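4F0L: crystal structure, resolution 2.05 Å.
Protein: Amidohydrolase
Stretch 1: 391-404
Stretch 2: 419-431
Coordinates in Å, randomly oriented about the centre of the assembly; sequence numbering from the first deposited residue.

Stretch 1 391-404: ASADFVSLDVERLP
Stretch 2 (419-431) GRAHVCDVWVRGV

How does stretch 2 begin its contact, before any strand pairing? Gly-419 leaves a helix with positive phi (67/25), and Arg-420 (-96/-1; chi1 m, chi2 m, chi3 t, chi4 88°) lies against Arg-402, the third residue of the type I turn from Val-400 to Leu-403. Arg-402 (m, t, p, chi4 -161°) brings NH1 to 3.6 Å from Arg-420 NE, a close pair of like charges, with Arg-420 CD over one face of its guanidinium. Water helps join them: one molecule donates to Arg-402 O (2.7 Å) and accepts from Arg-420 NH1 (2.8 Å), and another accepts from Arg-402 N (2.8 Å) while donating to Asp-399 O (2.9 Å) and Arg-420 O (2.7 Å). Ala-421 points toward stretch 1, its CB 4.0 Å from Leu-403 CD1.

Where does the antiparallel pairing take hold, and why is it irregular? The two strands run antiparallel, their axes 135° apart in N-to-C direction and 4.2 Å apart at closest approach. Asp-399 N donates to His-422 O (2.7 Å), and Leu-398 pairs with Val-423 (CA to CA 4.7 Å) without hydrogen bonds between them. Val-423, at chi1 t, also places CG1 4.0 Å from CG1 of Val-396, likewise t. Val-396 pairs instead with Val-426, so the register slips by one: a beta bulge. Cys-424, at -103/-82, lies within it.

How does the bulge satisfy its backbone? Ser-397 serves both Cys-424 and Asp-425. Its O accepts from Cys-424 N (2.7 Å), its N donates to Asp-425 O (2.8 Å), and its OG, placed by chi1 p, accepts from Asp-425 N (3.0 Å). The side chain thus supplies an acceptor for the extra residue's neighbour. Beyond it Val-426, also t, sets CG1 4.3 Å from Val-396 CG2.

What does Trp-427 add? It forms a reciprocal pair with Phe-395: Trp-427 N donates to Phe-395 O (2.9 Å), and Phe-395 N to Trp-427 O (3.1 Å). Both side chains occupy the same sheet face. With Trp-427 at chi1 m, chi2 -102° and Phe-395 at p, 77°, the phenyl and five-membered rings meet obliquely, planes at 41° and centroids 4.9 Å apart.

How does the contact close? Val-428 to Val-431 form a type I' turn, with Arg-429 at 51/43 and Gly-430 at 74/0. Arg-429 N donates to Asp-394 OD1 (2.8 Å), which also accepts from Ser-392 OG (2.7 Å); Gly-430 N donates to Ala-393 O (2.9 Å). The bonds from Arg-429 N and Gly-430 N anchor the turn to the segment preceding the first strand.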

# COMPACT_ATOMS: atom_id res chain seq x y z
N ALA B 391 -2.53 -30.62 -10.47
CA ALA B 391 -3.21 -29.36 -10.22
C ALA B 391 -3.65 -28.70 -11.51
O ALA B 391 -3.12 -28.98 -12.60
CB ALA B 391 -2.33 -28.41 -9.44
N SER B 392 -4.63 -27.81 -11.40
CA SER B 392 -4.95 -26.92 -12.53
C SER B 392 -3.69 -26.15 -12.91
O SER B 392 -2.91 -25.80 -12.01
CB SER B 392 -6.07 -25.94 -12.18
OG SER B 392 -6.54 -25.31 -13.38
N ALA B 393 -3.48 -25.91 -14.22
CA ALA B 393 -2.31 -25.14 -14.66
C ALA B 393 -2.56 -23.65 -14.45
O ALA B 393 -2.78 -22.91 -15.40
CB ALA B 393 -1.90 -25.49 -16.11
N ASP B 394 -2.49 -23.24 -13.19
CA ASP B 394 -2.74 -21.88 -12.75
C ASP B 394 -1.46 -21.33 -12.11
O ASP B 394 -1.05 -21.78 -11.02
CB ASP B 394 -3.85 -21.85 -11.68
CG ASP B 394 -5.18 -22.40 -12.15
OD1 ASP B 394 -5.33 -22.88 -13.30
OD2 ASP B 394 -6.13 -22.38 -11.34
N PHE B 395 -0.81 -20.36 -12.74
CA PHE B 395 0.41 -19.84 -12.18
C PHE B 395 0.75 -18.51 -12.83
O PHE B 395 0.03 -18.05 -13.75
CB PHE B 395 1.56 -20.86 -12.28
CG PHE B 395 1.68 -21.53 -13.61
CD1 PHE B 395 2.24 -20.87 -14.67
CD2 PHE B 395 1.18 -22.82 -13.80
CE1 PHE B 395 2.34 -21.48 -15.91
CE2 PHE B 395 1.30 -23.42 -15.03
CZ PHE B 395 1.87 -22.76 -16.08
N VAL B 396 1.79 -17.87 -12.28
CA VAL B 396 2.12 -16.47 -12.53
C VAL B 396 3.65 -16.32 -12.74
O VAL B 396 4.44 -16.92 -12.00
CB VAL B 396 1.69 -15.60 -11.30
CG1 VAL B 396 2.06 -14.12 -11.47
CG2 VAL B 396 0.18 -15.74 -11.01
N SER B 397 4.07 -15.54 -13.76
CA SER B 397 5.48 -15.18 -13.86
C SER B 397 5.67 -13.73 -13.42
O SER B 397 4.78 -12.89 -13.62
CB SER B 397 6.05 -15.41 -15.24
OG SER B 397 5.55 -14.47 -16.18
N LEU B 398 6.81 -13.46 -12.79
CA LEU B 398 7.08 -12.17 -12.26
C LEU B 398 8.12 -11.46 -13.12
O LEU B 398 9.11 -12.08 -13.53
CB LEU B 398 7.57 -12.27 -10.81
CG LEU B 398 6.54 -12.83 -9.81
CD1 LEU B 398 7.21 -13.07 -8.48
CD2 LEU B 398 5.31 -11.93 -9.62
N ASP B 399 7.92 -10.16 -13.35
CA ASP B 399 8.92 -9.33 -14.02
C ASP B 399 10.00 -9.02 -12.99
O ASP B 399 9.75 -8.31 -12.01
CB ASP B 399 8.27 -8.05 -14.55
CG ASP B 399 9.26 -7.11 -15.24
OD1 ASP B 399 10.43 -7.08 -14.90
OD2 ASP B 399 8.85 -6.42 -16.16
N VAL B 400 11.21 -9.55 -13.22
CA VAL B 400 12.36 -9.36 -12.33
C VAL B 400 13.47 -8.55 -13.00
O VAL B 400 14.65 -8.67 -12.65
CB VAL B 400 12.91 -10.72 -11.83
CG1 VAL B 400 11.91 -11.36 -10.88
CG2 VAL B 400 13.32 -11.61 -13.00
N GLU B 401 13.07 -7.69 -13.92
CA GLU B 401 13.99 -6.80 -14.61
C GLU B 401 14.81 -5.96 -13.62
O GLU B 401 16.00 -5.77 -13.81
CB GLU B 401 13.16 -5.93 -15.56
CG GLU B 401 13.92 -5.08 -16.56
CD GLU B 401 12.98 -4.54 -17.64
OE1 GLU B 401 12.59 -3.36 -17.54
OE2 GLU B 401 12.60 -5.32 -18.55
N ARG B 402 14.18 -5.53 -12.53
CA ARG B 402 14.90 -4.78 -11.49
C ARG B 402 15.52 -5.66 -10.38
O ARG B 402 16.10 -5.11 -9.42
CB ARG B 402 13.98 -3.74 -10.83
CG ARG B 402 13.33 -2.74 -11.80
CD ARG B 402 12.93 -1.45 -11.08
NE ARG B 402 14.09 -0.77 -10.51
CZ ARG B 402 14.06 0.15 -9.55
NH1 ARG B 402 12.90 0.51 -8.96
NH2 ARG B 402 15.21 0.70 -9.14
N LEU B 403 15.38 -6.98 -10.49
CA LEU B 403 15.96 -7.91 -9.52
C LEU B 403 16.71 -9.02 -10.24
O LEU B 403 16.39 -10.20 -10.03
CB LEU B 403 14.83 -8.52 -8.66
CG LEU B 403 14.05 -7.59 -7.73
CD1 LEU B 403 12.74 -8.20 -7.30
CD2 LEU B 403 14.89 -7.28 -6.52
N PRO B 404 17.69 -8.65 -11.11
CA PRO B 404 18.28 -9.56 -12.09
C PRO B 404 19.03 -10.74 -11.50
O PRO B 404 18.99 -11.82 -12.08
CB PRO B 404 19.26 -8.67 -12.87
CG PRO B 404 19.49 -7.48 -12.00
CD PRO B 404 18.17 -7.27 -11.33
N GLY B 419 8.22 -2.92 -4.09
CA GLY B 419 7.71 -2.52 -5.41
C GLY B 419 8.72 -2.79 -6.53
O GLY B 419 8.66 -2.15 -7.59
N ARG B 420 9.63 -3.73 -6.31
CA ARG B 420 10.74 -3.97 -7.25
C ARG B 420 10.48 -5.11 -8.28
O ARG B 420 11.35 -5.42 -9.08
CB ARG B 420 12.01 -4.29 -6.44
CG ARG B 420 12.61 -3.08 -5.70
CD ARG B 420 13.29 -2.04 -6.58
NE ARG B 420 13.69 -0.90 -5.75
CZ ARG B 420 14.85 -0.78 -5.10
NH1 ARG B 420 15.80 -1.69 -5.25
NH2 ARG B 420 15.09 0.29 -4.34
N ALA B 421 9.32 -5.76 -8.21
CA ALA B 421 8.85 -6.68 -9.24
C ALA B 421 7.38 -6.46 -9.41
O ALA B 421 6.76 -5.87 -8.52
CB ALA B 421 9.10 -8.13 -8.86
N HIS B 422 6.84 -6.99 -10.52
CA HIS B 422 5.45 -6.93 -10.89
C HIS B 422 5.03 -8.21 -11.62
O HIS B 422 5.85 -8.94 -12.15
CB HIS B 422 5.19 -5.71 -11.77
CG HIS B 422 5.67 -4.42 -11.16
ND1 HIS B 422 6.91 -3.91 -11.38
CD2 HIS B 422 5.04 -3.53 -10.27
CE1 HIS B 422 7.06 -2.77 -10.67
NE2 HIS B 422 5.91 -2.54 -9.99
N VAL B 423 3.73 -8.47 -11.65
CA VAL B 423 3.16 -9.60 -12.44
C VAL B 423 3.42 -9.43 -13.95
O VAL B 423 3.22 -8.34 -14.51
CB VAL B 423 1.65 -9.72 -12.15
CG1 VAL B 423 0.96 -10.68 -13.13
CG2 VAL B 423 1.43 -10.14 -10.71
N CYS B 424 3.94 -10.48 -14.57
CA CYS B 424 4.19 -10.48 -16.01
C CYS B 424 3.10 -11.29 -16.75
O CYS B 424 2.12 -10.73 -17.22
CB CYS B 424 5.60 -10.99 -16.30
SG CYS B 424 6.12 -10.65 -18.00
N ASP B 425 3.24 -12.61 -16.79
CA ASP B 425 2.23 -13.48 -17.40
C ASP B 425 1.41 -14.21 -16.35
O ASP B 425 1.88 -14.50 -15.25
CB ASP B 425 2.90 -14.49 -18.34
CG ASP B 425 3.60 -13.81 -19.51
OD1 ASP B 425 3.44 -12.60 -19.72
OD2 ASP B 425 4.33 -14.51 -20.26
N VAL B 426 0.18 -14.56 -16.71
CA VAL B 426 -0.68 -15.28 -15.82
C VAL B 426 -1.46 -16.31 -16.64
O VAL B 426 -2.05 -15.96 -17.66
CB VAL B 426 -1.68 -14.34 -15.11
CG1 VAL B 426 -2.58 -15.14 -14.19
CG2 VAL B 426 -0.96 -13.18 -14.37
N TRP B 427 -1.43 -17.56 -16.19
CA TRP B 427 -2.16 -18.65 -16.80
C TRP B 427 -3.22 -19.16 -15.88
O TRP B 427 -2.98 -19.35 -14.67
CB TRP B 427 -1.25 -19.80 -17.05
CG TRP B 427 -0.12 -19.59 -18.04
CD1 TRP B 427 -0.05 -20.01 -19.34
CD2 TRP B 427 1.15 -18.91 -17.79
NE1 TRP B 427 1.15 -19.67 -19.91
CE2 TRP B 427 1.92 -19.01 -19.02
CE3 TRP B 427 1.70 -18.24 -16.70
CZ2 TRP B 427 3.18 -18.44 -19.15
CZ3 TRP B 427 2.99 -17.74 -16.81
CH2 TRP B 427 3.71 -17.82 -18.02
N VAL B 428 -4.39 -19.44 -16.45
CA VAL B 428 -5.47 -20.15 -15.74
C VAL B 428 -5.94 -21.33 -16.62
O VAL B 428 -6.28 -21.14 -17.80
CB VAL B 428 -6.64 -19.21 -15.41
CG1 VAL B 428 -7.83 -19.99 -14.85
CG2 VAL B 428 -6.18 -18.12 -14.41
N ARG B 429 -5.92 -22.53 -16.06
CA ARG B 429 -6.22 -23.76 -16.79
C ARG B 429 -5.38 -23.81 -18.05
O ARG B 429 -5.85 -24.21 -19.11
CB ARG B 429 -7.71 -23.93 -17.10
CG ARG B 429 -8.60 -23.87 -15.86
CD ARG B 429 -10.04 -24.30 -16.14
NE ARG B 429 -10.66 -23.45 -17.14
CZ ARG B 429 -11.14 -22.24 -16.90
NH1 ARG B 429 -11.11 -21.71 -15.66
NH2 ARG B 429 -11.67 -21.52 -17.90
N GLY B 430 -4.10 -23.45 -17.90
CA GLY B 430 -3.18 -23.50 -18.98
C GLY B 430 -3.35 -22.42 -20.04
O GLY B 430 -2.57 -22.39 -20.99
N VAL B 431 -4.31 -21.51 -19.89
CA VAL B 431 -4.53 -20.45 -20.92
C VAL B 431 -3.90 -19.16 -20.43
O VAL B 431 -4.20 -18.69 -19.34
CB VAL B 431 -6.03 -20.20 -21.20
CG1 VAL B 431 -6.22 -19.05 -22.21
CG2 VAL B 431 -6.70 -21.50 -21.68
O HOH W 1 11.53 -6.09 -11.66
O HOH W 2 16.19 -3.82 -7.03
O HOH W 3 11.54 1.18 -5.96
O HOH W 4 10.42 -0.10 -9.39